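Local coordinates for protein nicotinate phosphoribosyltransferase (Vibrio cholerae, PDB 4HL7) that probably catalyses the ATP-dependent formation of nicotinate D-ribonucleotide from nicotinate and phosphoribosyl diphosphate, a step of NAD biosynthesis, at residues R254-F259 / N286-V291; I24-A29 / H232-G237; N278-H283 / I306-Q311. All coordinates share one frame; numbering follows the deposited sequence.

The three contacts follow one another through the chain in space, with contact 1 in the middle. Its centre is about 13 Å from that of contact 2 and about 14 Å from that of contact 3, and it touches both. Contacts 2 and 3 are about 23 Å apart between centres and do not touch. Contact 2 brings helix 21-33, in the N-terminal part, against helix 232-241. It closes before contacts 1 and 3 open, and the segments of those two then alternate. Helix 247-258 follows helix 232-241 and carries one side of contact 1. Contacts 1 and 3 share helix 282-287. Together they connect the N-terminal part with helices near the parallel strands.

Contact 1: residues R254-F259 / N286-V291; sequences RWLTAF and NAYDGV
Leu256 and Trp255, near the end of helix 247-258, pack against Ala287 and Tyr288, where helix 282-287 gives way to strand 290-293. It is a small apolar contact, partly buried, between the end of one helix and the helix-to-strand turn that leads into the parallel sheet. No hydrogen bond crosses it. Leu256 and Tyr288 carry the contact. Leu256 CD1 lies 3.7 Å from Ala287 CB and also touches the Tyr288 ring, while CD2 rests on that ring, 3.7 Å from Tyr288 CE2. The first torsion puts Leu256 CG anti to the carbonyl carbon (chi1 -63°), which brings both methyls to the ring. Tyr288 is the first residue after the helix to leave helical backbone angles. Its ring runs back toward helix 247-258, and the hydroxyl OH comes within 3.3 Å of Trp255 CB. The tyrosine comes in roughly perpendicular to the tryptophan side chain. That hydroxyl is also hydrogen-bonded to the carbonyl of Leu252, earlier on the same helix, which holds the end of the ring beside Trp255. The indole is fixed in its turn. Phe259 CE2 sits over the centre of one face, 3.3 Å above the plane, and NE1 bonds to Leu263 O. Trp255 also meets Trp234 of helix 232-241 edge-to-face. Lys319 binds the backbone oxygens of Asn286 and Tyr288. Past the turn, Gly290 and Val291 enter the parallel sheet of the TIM-barrel-related region, where strand 290-293 runs between strands 265-267 and 320-323.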
ATOM      1  N   ARG A 254       9.052  17.738  -1.974  1.00 14.76           N
ATOM      2  CA  ARG A 254       7.713  18.302  -1.860  1.00 16.20           C
ATOM      3  C   ARG A 254       6.900  17.599  -0.777  1.00 16.26           C
ATOM      4  O   ARG A 254       5.985  18.183  -0.237  1.00 16.43           O
ATOM      5  CB  ARG A 254       6.983  18.208  -3.184  1.00 17.20           C
ATOM      6  CG  ARG A 254       7.535  19.283  -4.125  1.00 25.42           C
ATOM      7  CD  ARG A 254       6.492  19.848  -5.053  1.00 27.11           C
ATOM      8  NE  ARG A 254       6.658  21.308  -5.179  1.00 32.08           N
ATOM      9  CZ  ARG A 254       5.845  22.088  -5.873  1.00 34.16           C
ATOM     10  NH1 ARG A 254       4.832  21.544  -6.542  1.00 30.25           N
ATOM     11  NH2 ARG A 254       6.062  23.410  -5.933  1.00 34.76           N
ATOM     12  N   TRP A 255       7.223  16.349  -0.451  1.00 13.88           N
ATOM     13  CA  TRP A 255       6.545  15.725   0.699  1.00 14.95           C
ATOM     14  C   TRP A 255       6.815  16.545   1.965  1.00 15.31           C
ATOM     15  O   TRP A 255       5.944  16.782   2.784  1.00 15.50           O
ATOM     16  CB  TRP A 255       7.025  14.270   0.904  1.00 15.30           C
ATOM     17  CG  TRP A 255       6.238  13.554   1.973  1.00 15.67           C
ATOM     18  CD1 TRP A 255       6.562  13.335   3.320  1.00 18.47           C
ATOM     19  CD2 TRP A 255       4.879  13.052   1.826  1.00 17.80           C
ATOM     20  NE1 TRP A 255       5.494  12.675   3.974  1.00 20.76           N
ATOM     21  CE2 TRP A 255       4.498  12.446   3.095  1.00 19.43           C
ATOM     22  CE3 TRP A 255       3.983  13.011   0.771  1.00 19.67           C
ATOM     23  CZ2 TRP A 255       3.245  11.855   3.286  1.00 22.33           C
ATOM     24  CZ3 TRP A 255       2.740  12.383   0.977  1.00 20.60           C
ATOM     25  CH2 TRP A 255       2.403  11.817   2.199  1.00 22.05           C
ATOM     26  N   LEU A 256       8.074  16.952   2.136  1.00 15.90           N
ATOM     27  CA  LEU A 256       8.491  17.752   3.295  1.00 16.32           C
ATOM     28  C   LEU A 256       7.833  19.154   3.335  1.00 17.55           C
ATOM     29  O   LEU A 256       7.545  19.665   4.395  1.00 23.13           O
ATOM     30  CB  LEU A 256      10.002  17.912   3.284  1.00 15.53           C
ATOM     31  CG  LEU A 256      10.745  16.547   3.432  1.00 15.08           C
ATOM     32  CD1 LEU A 256      12.273  16.794   3.379  1.00 13.63           C
ATOM     33  CD2 LEU A 256      10.354  15.632   4.636  1.00 14.31           C
ATOM     34  N   THR A 257       7.557  19.743   2.178  1.00 17.71           N
ATOM     35  CA  THR A 257       6.958  21.113   2.162  1.00 17.73           C
ATOM     36  C   THR A 257       5.429  21.079   2.161  1.00 20.53           C
ATOM     37  O   THR A 257       4.788  22.132   2.243  1.00 19.55           O
ATOM     38  CB  THR A 257       7.493  21.953   1.017  1.00 21.37           C
ATOM     39  OG1 THR A 257       7.359  21.254  -0.190  1.00 20.70           O
ATOM     40  CG2 THR A 257       9.002  22.235   1.238  1.00 19.97           C
ATOM     41  N   ALA A 258       4.873  19.870   2.049  1.00 17.00           N
ATOM     42  CA  ALA A 258       3.406  19.651   2.124  1.00 16.35           C
ATOM     43  C   ALA A 258       2.884  19.661   3.556  1.00 19.79           C
ATOM     44  O   ALA A 258       1.710  19.884   3.765  1.00 20.96           O
ATOM     45  CB  ALA A 258       3.068  18.335   1.451  1.00 16.30           C
ATOM     46  N   PHE A 259       3.757  19.403   4.537  1.00 18.85           N
ATOM     47  CA  PHE A 259       3.336  19.205   5.961  1.00 19.26           C
ATOM     48  C   PHE A 259       4.385  19.814   6.882  1.00 20.52           C
ATOM     49  O   PHE A 259       5.582  19.773   6.538  1.00 19.32           O
ATOM     50  CB  PHE A 259       3.267  17.715   6.328  1.00 20.63           C
ATOM     51  CG  PHE A 259       2.474  16.833   5.346  1.00 20.71           C
ATOM     52  CD1 PHE A 259       1.099  16.619   5.528  1.00 20.42           C
ATOM     53  CD2 PHE A 259       3.121  16.124   4.320  1.00 19.95           C
ATOM     54  CE1 PHE A 259       0.394  15.763   4.637  1.00 21.04           C
ATOM     55  CE2 PHE A 259       2.442  15.252   3.452  1.00 18.92           C
ATOM     56  CZ  PHE A 259       1.051  15.095   3.595  1.00 18.30           C
ATOM     57  N   ASN A 286      18.568  13.379   6.445  1.00 15.27           N
ATOM     58  CA  ASN A 286      18.364  13.831   7.807  1.00 15.42           C
ATOM     59  C   ASN A 286      16.917  14.197   8.084  1.00 14.33           C
ATOM     60  O   ASN A 286      16.389  13.869   9.117  1.00 15.68           O
ATOM     61  CB  ASN A 286      19.259  15.027   8.104  1.00 17.48           C
ATOM     62  CG  ASN A 286      20.650  14.580   8.598  1.00 16.48           C
ATOM     63  OD1 ASN A 286      20.748  13.825   9.534  1.00 19.01           O
ATOM     64  ND2 ASN A 286      21.710  15.046   7.942  1.00 17.78           N
ATOM     65  N   ALA A 287      16.259  14.788   7.112  1.00 14.10           N
ATOM     66  CA  ALA A 287      14.880  15.182   7.363  1.00 14.93           C
ATOM     67  C   ALA A 287      13.932  13.964   7.389  1.00 14.39           C
ATOM     68  O   ALA A 287      13.004  13.926   8.184  1.00 15.49           O
ATOM     69  CB  ALA A 287      14.423  16.156   6.275  1.00 15.87           C
ATOM     70  N   TYR A 288      14.166  12.984   6.516  1.00 13.63           N
ATOM     71  CA  TYR A 288      13.298  11.801   6.490  1.00 13.80           C
ATOM     72  C   TYR A 288      13.501  10.906   7.730  1.00 15.46           C
ATOM     73  O   TYR A 288      14.602  10.752   8.213  1.00 15.00           O
ATOM     74  CB  TYR A 288      13.544  11.006   5.193  1.00 12.94           C
ATOM     75  CG  TYR A 288      12.636  11.482   4.099  1.00 12.55           C
ATOM     76  CD1 TYR A 288      11.516  10.741   3.746  1.00 15.33           C
ATOM     77  CD2 TYR A 288      12.918  12.679   3.420  1.00 13.35           C
ATOM     78  CE1 TYR A 288      10.654  11.182   2.746  1.00 16.94           C
ATOM     79  CE2 TYR A 288      12.037  13.155   2.428  1.00 13.59           C
ATOM     80  CZ  TYR A 288      10.898  12.406   2.142  1.00 16.57           C
ATOM     81  OH  TYR A 288      10.012  12.846   1.181  1.00 15.44           O
ATOM     82  N   ASP A 289      12.416  10.319   8.226  1.00 15.51           N
ATOM     83  CA  ASP A 289      12.455   9.464   9.366  1.00 15.07           C
ATOM     84  C   ASP A 289      13.000   8.102   9.000  1.00 16.48           C
ATOM     85  O   ASP A 289      13.431   7.336   9.881  1.00 17.58           O
ATOM     86  CB  ASP A 289      11.046   9.342   9.938  1.00 17.96           C
ATOM     87  CG  ASP A 289      10.492  10.716  10.363  1.00 19.89           C
ATOM     88  OD1 ASP A 289      11.136  11.351  11.212  1.00 21.08           O
ATOM     89  OD2 ASP A 289       9.531  11.222   9.711  1.00 19.70           O
ATOM     90  N   GLY A 290      12.988   7.784   7.713  1.00 15.86           N
ATOM     91  CA  GLY A 290      13.494   6.482   7.314  1.00 17.04           C
ATOM     92  C   GLY A 290      13.001   6.105   5.927  1.00 13.52           C
ATOM     93  O   GLY A 290      12.473   6.968   5.149  1.00 13.78           O
ATOM     94  N   VAL A 291      13.126   4.825   5.616  1.00 13.93           N
ATOM     95  CA  VAL A 291      12.845   4.339   4.265  1.00 13.96           C
ATOM     96  C   VAL A 291      12.101   2.991   4.352  1.00 15.31           C
ATOM     97  O   VAL A 291      12.192   2.270   5.379  1.00 14.68           O
ATOM     98  CB  VAL A 291      14.149   4.143   3.437  1.00 15.29           C
ATOM     99  CG1 VAL A 291      14.710   5.505   3.026  1.00 15.86           C
ATOM    100  CG2 VAL A 291      15.229   3.331   4.239  1.00 16.82           C
TER

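Contact 2: residues I24-A29 / H232-G237; sequences INMMQA and HEWFMG
Met26, a selenomethionine, reaches across from helix 21-33 to helix 232-241. CG stands anti to the backbone N (chi1 -165°), which sends the chain straight across, and a bend at chi3 turns its methyl end. The selenium lies 3.7 Å from Glu233 CG and 3.9 Å from Trp234 CB. Further back, Met26 CG is 4.0 Å from Trp234 CE3, and the two side chains lie alongside, running in opposite senses. Glu233 meets the selenium chiefly with CG, the carboxylate lying just beyond. That carboxylate is held by Tyr41 and Trp125 at OE1 and by a salt bridge from Lys23 to OE2. Three residues on, Ala29 meets the far end of the indole, with CB 3.7 Å from Trp234 CH2. Trp234 thus spans nearly one turn of the other helix, and its NE1 is bound to Ala251 O. The helix segments run in the same general direction, inclined at 26°, with axes 11.5 Å apart at closest, a spacing bridged by Met26 and Trp234. Nearby, His232, the predicted autophosphorylation site, is unmodified in this structure and bonds to Asp269. Helix 247-258 packs beside both partners, through Ala258 on Ala29 and Arg254 on Trp234, while helix 87-93 touches Met27 and Gln28.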
ATOM      1  N   ILE A  24      -5.148   9.415   2.488  1.00 15.21           N
ATOM      2  CA  ILE A  24      -5.633  10.722   2.948  1.00 14.80           C
ATOM      3  C   ILE A  24      -4.473  11.698   3.090  1.00 15.43           C
ATOM      4  O   ILE A  24      -4.572  12.904   2.741  1.00 15.59           O
ATOM      5  CB  ILE A  24      -6.439  10.597   4.285  1.00 15.93           C
ATOM      6  CG1 ILE A  24      -7.855  10.054   3.951  1.00 16.74           C
ATOM      7  CG2 ILE A  24      -6.596  11.976   4.987  1.00 16.04           C
ATOM      8  CD1 ILE A  24      -8.773   9.898   5.184  1.00 17.43           C
ATOM      9  N   ASN A  25      -3.363  11.205   3.636  1.00 15.96           N
ATOM     10  CA  ASN A  25      -2.248  12.086   3.796  1.00 15.60           C
ATOM     11  C   ASN A  25      -1.739  12.623   2.446  1.00 14.88           C
ATOM     12  O   ASN A  25      -1.552  13.848   2.290  1.00 16.00           O
ATOM     13  CB  ASN A  25      -1.150  11.385   4.596  1.00 16.87           C
ATOM     14  CG  ASN A  25      -1.615  10.975   5.965  1.00 19.18           C
ATOM     15  OD1 ASN A  25      -2.701  11.405   6.458  1.00 19.21           O
ATOM     16  ND2 ASN A  25      -0.817  10.083   6.609  1.00 23.33           N
HETATM   17  N   MSE A  26      -1.566  11.735   1.455  1.00 14.37           N
HETATM   18  CA  MSE A  26      -1.135  12.136   0.147  1.00 15.01           C
HETATM   19  C   MSE A  26      -2.215  12.995  -0.486  1.00 15.36           C
HETATM   20  O   MSE A  26      -1.903  13.937  -1.204  1.00 14.57           O
HETATM   21  CB  MSE A  26      -0.853  10.875  -0.680  1.00 15.81           C
HETATM   22  CG  MSE A  26      -0.082  11.174  -1.908  1.00 20.95           C
HETATM   23 SE   MSE A  26       0.463   9.355  -2.525  1.00 32.35          SE
HETATM   24  CE  MSE A  26       0.981   8.364  -1.337  1.00 15.48           C
HETATM   25  N   MSE A  27      -3.483  12.749  -0.168  1.00 15.23           N
HETATM   26  CA  MSE A  27      -4.523  13.658  -0.708  1.00 14.63           C
HETATM   27  C   MSE A  27      -4.309  15.090  -0.258  1.00 14.59           C
HETATM   28  O   MSE A  27      -4.561  16.053  -1.013  1.00 15.91           O
HETATM   29  CB  MSE A  27      -5.895  13.146  -0.231  1.00 14.48           C
HETATM   30  CG  MSE A  27      -7.017  13.970  -0.913  1.00 17.74           C
HETATM   31 SE   MSE A  27      -8.707  13.231  -0.189  1.00 22.28          SE
HETATM   32  CE  MSE A  27     -10.089  14.375  -0.976  1.00 21.28           C
ATOM     33  N   GLN A  28      -3.882  15.282   0.985  1.00 16.43           N
ATOM     34  CA  GLN A  28      -3.511  16.643   1.412  1.00 17.57           C
ATOM     35  C   GLN A  28      -2.410  17.237   0.588  1.00 17.33           C
ATOM     36  O   GLN A  28      -2.474  18.455   0.219  1.00 16.80           O
ATOM     37  CB  GLN A  28      -3.177  16.777   2.914  1.00 18.74           C
ATOM     38  CG  GLN A  28      -2.476  18.138   3.160  1.00 22.63           C
ATOM     39  CD  GLN A  28      -2.429  18.513   4.586  1.00 25.96           C
ATOM     40  OE1 GLN A  28      -3.475  18.628   5.243  1.00 31.89           O
ATOM     41  NE2 GLN A  28      -1.223  18.670   5.115  1.00 30.08           N
ATOM     42  N   ALA A  29      -1.366  16.455   0.281  1.00 16.27           N
ATOM     43  CA  ALA A  29      -0.234  17.031  -0.453  1.00 16.26           C
ATOM     44  C   ALA A  29      -0.643  17.373  -1.879  1.00 17.03           C
ATOM     45  O   ALA A  29      -0.267  18.398  -2.456  1.00 15.28           O
ATOM     46  CB  ALA A  29       0.968  16.064  -0.474  1.00 16.45           C
ATOM     47  N   HIS A 232       4.411   4.664  -3.890  1.00 15.14           N
ATOM     48  CA  HIS A 232       5.147   4.886  -5.169  1.00 15.93           C
ATOM     49  C   HIS A 232       4.466   5.915  -6.075  1.00 15.76           C
ATOM     50  O   HIS A 232       5.121   6.670  -6.760  1.00 15.42           O
ATOM     51  CB  HIS A 232       5.233   3.593  -5.980  1.00 16.61           C
ATOM     52  CG  HIS A 232       6.041   2.544  -5.294  1.00 19.84           C
ATOM     53  ND1 HIS A 232       5.470   1.505  -4.679  1.00 19.84           N
ATOM     54  CD2 HIS A 232       7.426   2.441  -5.077  1.00 20.19           C
ATOM     55  CE1 HIS A 232       6.452   0.756  -4.068  1.00 24.36           C
ATOM     56  NE2 HIS A 232       7.639   1.335  -4.329  1.00 20.83           N
ATOM     57  N   GLU A 233       3.136   5.968  -6.040  1.00 16.46           N
ATOM     58  CA  GLU A 233       2.416   6.898  -6.959  1.00 15.60           C
ATOM     59  C   GLU A 233       2.777   8.318  -6.800  1.00 14.53           C
ATOM     60  O   GLU A 233       2.742   9.037  -7.764  1.00 14.79           O
ATOM     61  CB  GLU A 233       0.856   6.752  -6.837  1.00 16.70           C
ATOM     62  CG  GLU A 233       0.307   7.301  -5.590  1.00 17.89           C
ATOM     63  CD  GLU A 233      -1.240   7.297  -5.575  1.00 18.76           C
ATOM     64  OE1 GLU A 233      -1.886   8.094  -6.344  1.00 17.36           O
ATOM     65  OE2 GLU A 233      -1.770   6.559  -4.717  1.00 18.77           O
ATOM     66  N   TRP A 234       3.212   8.740  -5.600  1.00 13.07           N
ATOM     67  CA  TRP A 234       3.648  10.123  -5.437  1.00 14.99           C
ATOM     68  C   TRP A 234       4.911  10.365  -6.290  1.00 14.49           C
ATOM     69  O   TRP A 234       5.042  11.338  -7.060  1.00 14.17           O
ATOM     70  CB  TRP A 234       3.930  10.340  -3.947  1.00 14.15           C
ATOM     71  CG  TRP A 234       4.500  11.685  -3.598  1.00 14.79           C
ATOM     72  CD1 TRP A 234       5.772  11.966  -3.109  1.00 14.78           C
ATOM     73  CD2 TRP A 234       3.814  12.967  -3.669  1.00 16.54           C
ATOM     74  NE1 TRP A 234       5.903  13.324  -2.827  1.00 13.34           N
ATOM     75  CE2 TRP A 234       4.755  13.975  -3.172  1.00 13.99           C
ATOM     76  CE3 TRP A 234       2.535  13.369  -4.063  1.00 17.48           C
ATOM     77  CZ2 TRP A 234       4.416  15.312  -3.076  1.00 14.19           C
ATOM     78  CZ3 TRP A 234       2.198  14.748  -3.990  1.00 15.94           C
ATOM     79  CH2 TRP A 234       3.104  15.687  -3.473  1.00 14.66           C
ATOM     80  N   PHE A 235       5.825   9.400  -6.244  1.00 14.60           N
ATOM     81  CA  PHE A 235       7.086   9.551  -7.050  1.00 14.75           C
ATOM     82  C   PHE A 235       6.825   9.370  -8.553  1.00 14.05           C
ATOM     83  O   PHE A 235       7.424  10.065  -9.424  1.00 14.24           O
ATOM     84  CB  PHE A 235       8.067   8.499  -6.544  1.00 14.79           C
ATOM     85  CG  PHE A 235       8.409   8.707  -5.091  1.00 17.78           C
ATOM     86  CD1 PHE A 235       7.667   8.105  -4.095  1.00 18.19           C
ATOM     87  CD2 PHE A 235       9.383   9.605  -4.728  1.00 17.01           C
ATOM     88  CE1 PHE A 235       7.937   8.383  -2.751  1.00 19.23           C
ATOM     89  CE2 PHE A 235       9.634   9.896  -3.374  1.00 19.13           C
ATOM     90  CZ  PHE A 235       8.915   9.262  -2.398  1.00 20.87           C
HETATM   91  N   MSE A 236       5.922   8.434  -8.870  1.00 14.36           N
HETATM   92  CA  MSE A 236       5.619   8.148 -10.290  1.00 14.31           C
HETATM   93  C   MSE A 236       4.909   9.352 -10.888  1.00 14.34           C
HETATM   94  O   MSE A 236       5.236   9.765 -11.981  1.00 13.37           O
HETATM   95  CB  MSE A 236       4.652   6.922 -10.322  1.00 13.86           C
HETATM   96  CG  MSE A 236       5.453   5.650 -10.011  1.00 13.72           C
HETATM   97 SE   MSE A 236       4.140   4.217  -9.585  1.00 21.10          SE
HETATM   98  CE  MSE A 236       3.696   3.819 -11.453  1.00 18.63           C
ATOM     99  N   GLY A 237       3.927   9.931 -10.162  1.00 15.45           N
ATOM    100  CA  GLY A 237       3.211  11.114 -10.710  1.00 13.83           C
ATOM    101  C   GLY A 237       4.187  12.238 -11.079  1.00 14.64           C
ATOM    102  O   GLY A 237       3.995  12.956 -12.051  1.00 14.80           O
TER

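Contact 3: residues N278-H283 / I306-Q311; sequences NDFNRH and IAHYQQ
Phe280 lies with its ring against both His308 and Tyr309, neighbours on helix 298-311. Its CE2 is 4.0 Å from Tyr309 CE1, and the two side chains meet at a slant. On the His308 side, the imidazole CD2 comes to the edge of the phenyl ring, near its plane, at 4.0 Å from Phe280 CD2. The backbone of the same residue supplies the polar part. His308 NE2 donates a hydrogen bond to Phe280 O, with N to O 2.8 Å and an N-H...O angle of 161°. The bond is fairly straight. The nitrogen also lies in the plane of the carbonyl, and the oxygen in the plane of the imidazole. The histidine gets there by standing CG anti to the backbone N (chi1 -177°), which carries the ring outward from the helix. Phe280 is the centre of an inverse gamma turn that joins helix 273-279 to helix 282-287. Asn281 follows as the N-cap of the second helix, and its OD1 bonds to the backbone N of Leu284. Ala285, on that helix, touches both Phe280 and Tyr309, while Phe276 meets the Phe280 ring at about 35°. Tyr309 also packs on Phe321 of strand 320-323. The contact joins the turn between two short helices to helix 298-311. The bond implies that NE2 of His308 carries a proton. The carbonyl of the turn's central residue thus has a side-chain donor, while Asp279 O takes the weak bond of Asn281 N that closes the turn. The rings beside it supply apolar packing.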
ATOM      1  N   ASN A 278      21.332   8.193  -5.198  1.00 16.77           N
ATOM      2  CA  ASN A 278      21.827   9.413  -5.825  1.00 19.32           C
ATOM      3  C   ASN A 278      20.967  10.624  -5.567  1.00 20.03           C
ATOM      4  O   ASN A 278      21.465  11.758  -5.602  1.00 20.15           O
ATOM      5  CB  ASN A 278      21.986   9.260  -7.342  1.00 22.56           C
ATOM      6  CG  ASN A 278      23.137   8.366  -7.697  1.00 33.85           C
ATOM      7  OD1 ASN A 278      24.025   8.118  -6.855  1.00 37.98           O
ATOM      8  ND2 ASN A 278      23.143   7.858  -8.946  1.00 34.26           N
ATOM      9  N   ASP A 279      19.688  10.408  -5.291  1.00 16.42           N
ATOM     10  CA  ASP A 279      18.798  11.545  -4.987  1.00 17.52           C
ATOM     11  C   ASP A 279      18.726  11.888  -3.502  1.00 15.96           C
ATOM     12  O   ASP A 279      18.416  13.027  -3.131  1.00 17.19           O
ATOM     13  CB  ASP A 279      17.350  11.258  -5.531  1.00 17.69           C
ATOM     14  CG  ASP A 279      17.261  11.386  -7.063  1.00 20.11           C
ATOM     15  OD1 ASP A 279      18.103  12.078  -7.714  1.00 20.82           O
ATOM     16  OD2 ASP A 279      16.363  10.771  -7.628  1.00 21.46           O
ATOM     17  N   PHE A 280      19.010  10.911  -2.664  1.00 14.87           N
ATOM     18  CA  PHE A 280      18.698  10.998  -1.216  1.00 15.94           C
ATOM     19  C   PHE A 280      19.883  11.663  -0.528  1.00 14.47           C
ATOM     20  O   PHE A 280      20.680  10.993   0.136  1.00 17.22           O
ATOM     21  CB  PHE A 280      18.422   9.589  -0.681  1.00 15.73           C
ATOM     22  CG  PHE A 280      17.634   9.535   0.646  1.00 14.46           C
ATOM     23  CD1 PHE A 280      16.461  10.279   0.849  1.00 15.39           C
ATOM     24  CD2 PHE A 280      18.058   8.671   1.656  1.00 14.92           C
ATOM     25  CE1 PHE A 280      15.773  10.196   2.057  1.00 16.21           C
ATOM     26  CE2 PHE A 280      17.390   8.596   2.873  1.00 15.61           C
ATOM     27  CZ  PHE A 280      16.207   9.335   3.060  1.00 17.63           C
ATOM     28  N   ASN A 281      20.033  12.999  -0.751  1.00 15.15           N
ATOM     29  CA  ASN A 281      21.193  13.702  -0.246  1.00 15.73           C
ATOM     30  C   ASN A 281      21.137  13.932   1.289  1.00 15.68           C
ATOM     31  O   ASN A 281      20.217  13.517   2.000  1.00 14.39           O
ATOM     32  CB  ASN A 281      21.367  15.020  -0.998  1.00 14.40           C
ATOM     33  CG  ASN A 281      20.173  15.913  -0.867  1.00 15.19           C
ATOM     34  OD1 ASN A 281      19.659  16.095   0.204  1.00 16.61           O
ATOM     35  ND2 ASN A 281      19.741  16.503  -1.994  1.00 17.27           N
ATOM     36  N   ARG A 282      22.161  14.584   1.806  1.00 16.45           N
ATOM     37  CA  ARG A 282      22.327  14.630   3.234  1.00 18.08           C
ATOM     38  C   ARG A 282      21.136  15.375   3.878  1.00 16.89           C
ATOM     39  O   ARG A 282      20.602  14.941   4.930  1.00 18.20           O
ATOM     40  CB  ARG A 282      23.692  15.307   3.589  1.00 18.35           C
ATOM     41  CG  ARG A 282      24.018  15.184   5.079  1.00 21.97           C
ATOM     42  CD  ARG A 282      25.445  15.631   5.473  1.00 24.05           C
ATOM     43  NE  ARG A 282      25.422  17.061   5.567  1.00 26.95           N
ATOM     44  CZ  ARG A 282      24.987  17.699   6.665  1.00 26.48           C
ATOM     45  NH1 ARG A 282      24.938  19.031   6.674  1.00 29.14           N
ATOM     46  NH2 ARG A 282      24.579  16.971   7.720  1.00 25.52           N
ATOM     47  N   HIS A 283      20.667  16.436   3.214  1.00 18.78           N
ATOM     48  CA  HIS A 283      19.557  17.220   3.781  1.00 20.96           C
ATOM     49  C   HIS A 283      18.274  16.384   3.801  1.00 19.11           C
ATOM     50  O   HIS A 283      17.606  16.323   4.840  1.00 16.72           O
ATOM     51  CB  HIS A 283      19.444  18.583   3.109  1.00 24.95           C
ATOM     52  CG  HIS A 283      20.690  19.497   3.318  1.00 21.44           C
ATOM     53  ND1 HIS A 283      21.141  20.336   2.356  1.00 24.95           N
ATOM     54  CD2 HIS A 283      21.612  19.569   4.351  1.00 25.64           C
ATOM     55  CE1 HIS A 283      22.207  21.006   2.808  1.00 29.64           C
ATOM     56  NE2 HIS A 283      22.518  20.522   4.029  1.00 26.30           N
ATOM     57  N   ILE A 306      22.112   1.485   5.353  1.00 16.66           N
ATOM     58  CA  ILE A 306      22.994   1.762   6.509  1.00 17.68           C
ATOM     59  C   ILE A 306      24.296   2.400   6.037  1.00 18.38           C
ATOM     60  O   ILE A 306      24.699   3.428   6.600  1.00 16.41           O
ATOM     61  CB  ILE A 306      23.239   0.509   7.366  1.00 17.58           C
ATOM     62  CG1 ILE A 306      21.960   0.197   8.183  1.00 16.81           C
ATOM     63  CG2 ILE A 306      24.432   0.698   8.320  1.00 18.88           C
ATOM     64  CD1 ILE A 306      21.955  -1.177   8.818  1.00 17.69           C
ATOM     65  N   ALA A 307      24.959   1.815   5.034  1.00 18.39           N
ATOM     66  CA  ALA A 307      26.230   2.392   4.507  1.00 20.10           C
ATOM     67  C   ALA A 307      26.038   3.837   3.979  1.00 19.72           C
ATOM     68  O   ALA A 307      26.936   4.710   4.057  1.00 18.66           O
ATOM     69  CB  ALA A 307      26.802   1.505   3.414  1.00 20.64           C
ATOM     70  N   HIS A 308      24.874   4.082   3.376  1.00 17.30           N
ATOM     71  CA  HIS A 308      24.574   5.414   2.867  1.00 17.14           C
ATOM     72  C   HIS A 308      24.454   6.426   3.988  1.00 15.01           C
ATOM     73  O   HIS A 308      25.056   7.517   3.926  1.00 15.48           O
ATOM     74  CB  HIS A 308      23.300   5.362   2.022  1.00 16.46           C
ATOM     75  CG  HIS A 308      22.955   6.684   1.387  1.00 16.71           C
ATOM     76  ND1 HIS A 308      23.607   7.157   0.319  1.00 17.85           N
ATOM     77  CD2 HIS A 308      21.906   7.578   1.641  1.00 18.89           C
ATOM     78  CE1 HIS A 308      23.049   8.334  -0.059  1.00 17.95           C
ATOM     79  NE2 HIS A 308      22.020   8.584   0.757  1.00 17.01           N
ATOM     80  N   TYR A 309      23.670   6.083   5.035  1.00 15.76           N
ATOM     81  CA  TYR A 309      23.573   6.949   6.200  1.00 16.82           C
ATOM     82  C   TYR A 309      24.984   7.278   6.766  1.00 18.22           C
ATOM     83  O   TYR A 309      25.310   8.458   7.039  1.00 19.46           O
ATOM     84  CB  TYR A 309      22.740   6.298   7.256  1.00 16.91           C
ATOM     85  CG  TYR A 309      21.219   6.392   6.928  1.00 16.26           C
ATOM     86  CD1 TYR A 309      20.614   7.621   6.519  1.00 18.03           C
ATOM     87  CD2 TYR A 309      20.376   5.297   7.192  1.00 20.14           C
ATOM     88  CE1 TYR A 309      19.226   7.699   6.344  1.00 17.22           C
ATOM     89  CE2 TYR A 309      19.001   5.375   6.967  1.00 17.47           C
ATOM     90  CZ  TYR A 309      18.450   6.559   6.540  1.00 17.69           C
ATOM     91  OH  TYR A 309      17.087   6.603   6.364  1.00 18.09           O
ATOM     92  N   GLN A 310      25.787   6.223   6.928  1.00 19.03           N
ATOM     93  CA  GLN A 310      27.126   6.359   7.533  1.00 20.63           C
ATOM     94  C   GLN A 310      28.026   7.245   6.672  1.00 23.23           C
ATOM     95  O   GLN A 310      28.767   8.043   7.236  1.00 21.91           O
ATOM     96  CB  GLN A 310      27.733   4.985   7.792  1.00 21.86           C
ATOM     97  CG  GLN A 310      26.960   4.179   8.826  1.00 21.87           C
ATOM     98  CD  GLN A 310      27.477   2.780   8.968  1.00 24.22           C
ATOM     99  OE1 GLN A 310      27.914   2.145   7.988  1.00 24.00           O
ATOM    100  NE2 GLN A 310      27.423   2.276  10.162  1.00 24.54           N
ATOM    101  N   GLN A 311      27.943   7.140   5.337  1.00 19.43           N
ATOM    102  CA  GLN A 311      28.733   7.957   4.429  1.00 26.05           C
ATOM    103  C   GLN A 311      28.338   9.436   4.591  1.00 24.67           C
ATOM    104  O   GLN A 311      29.156  10.343   4.446  1.00 25.65           O
ATOM    105  CB  GLN A 311      28.529   7.504   2.960  1.00 25.81           C
ATOM    106  CG  GLN A 311      29.218   8.422   1.930  1.00 33.72           C
TER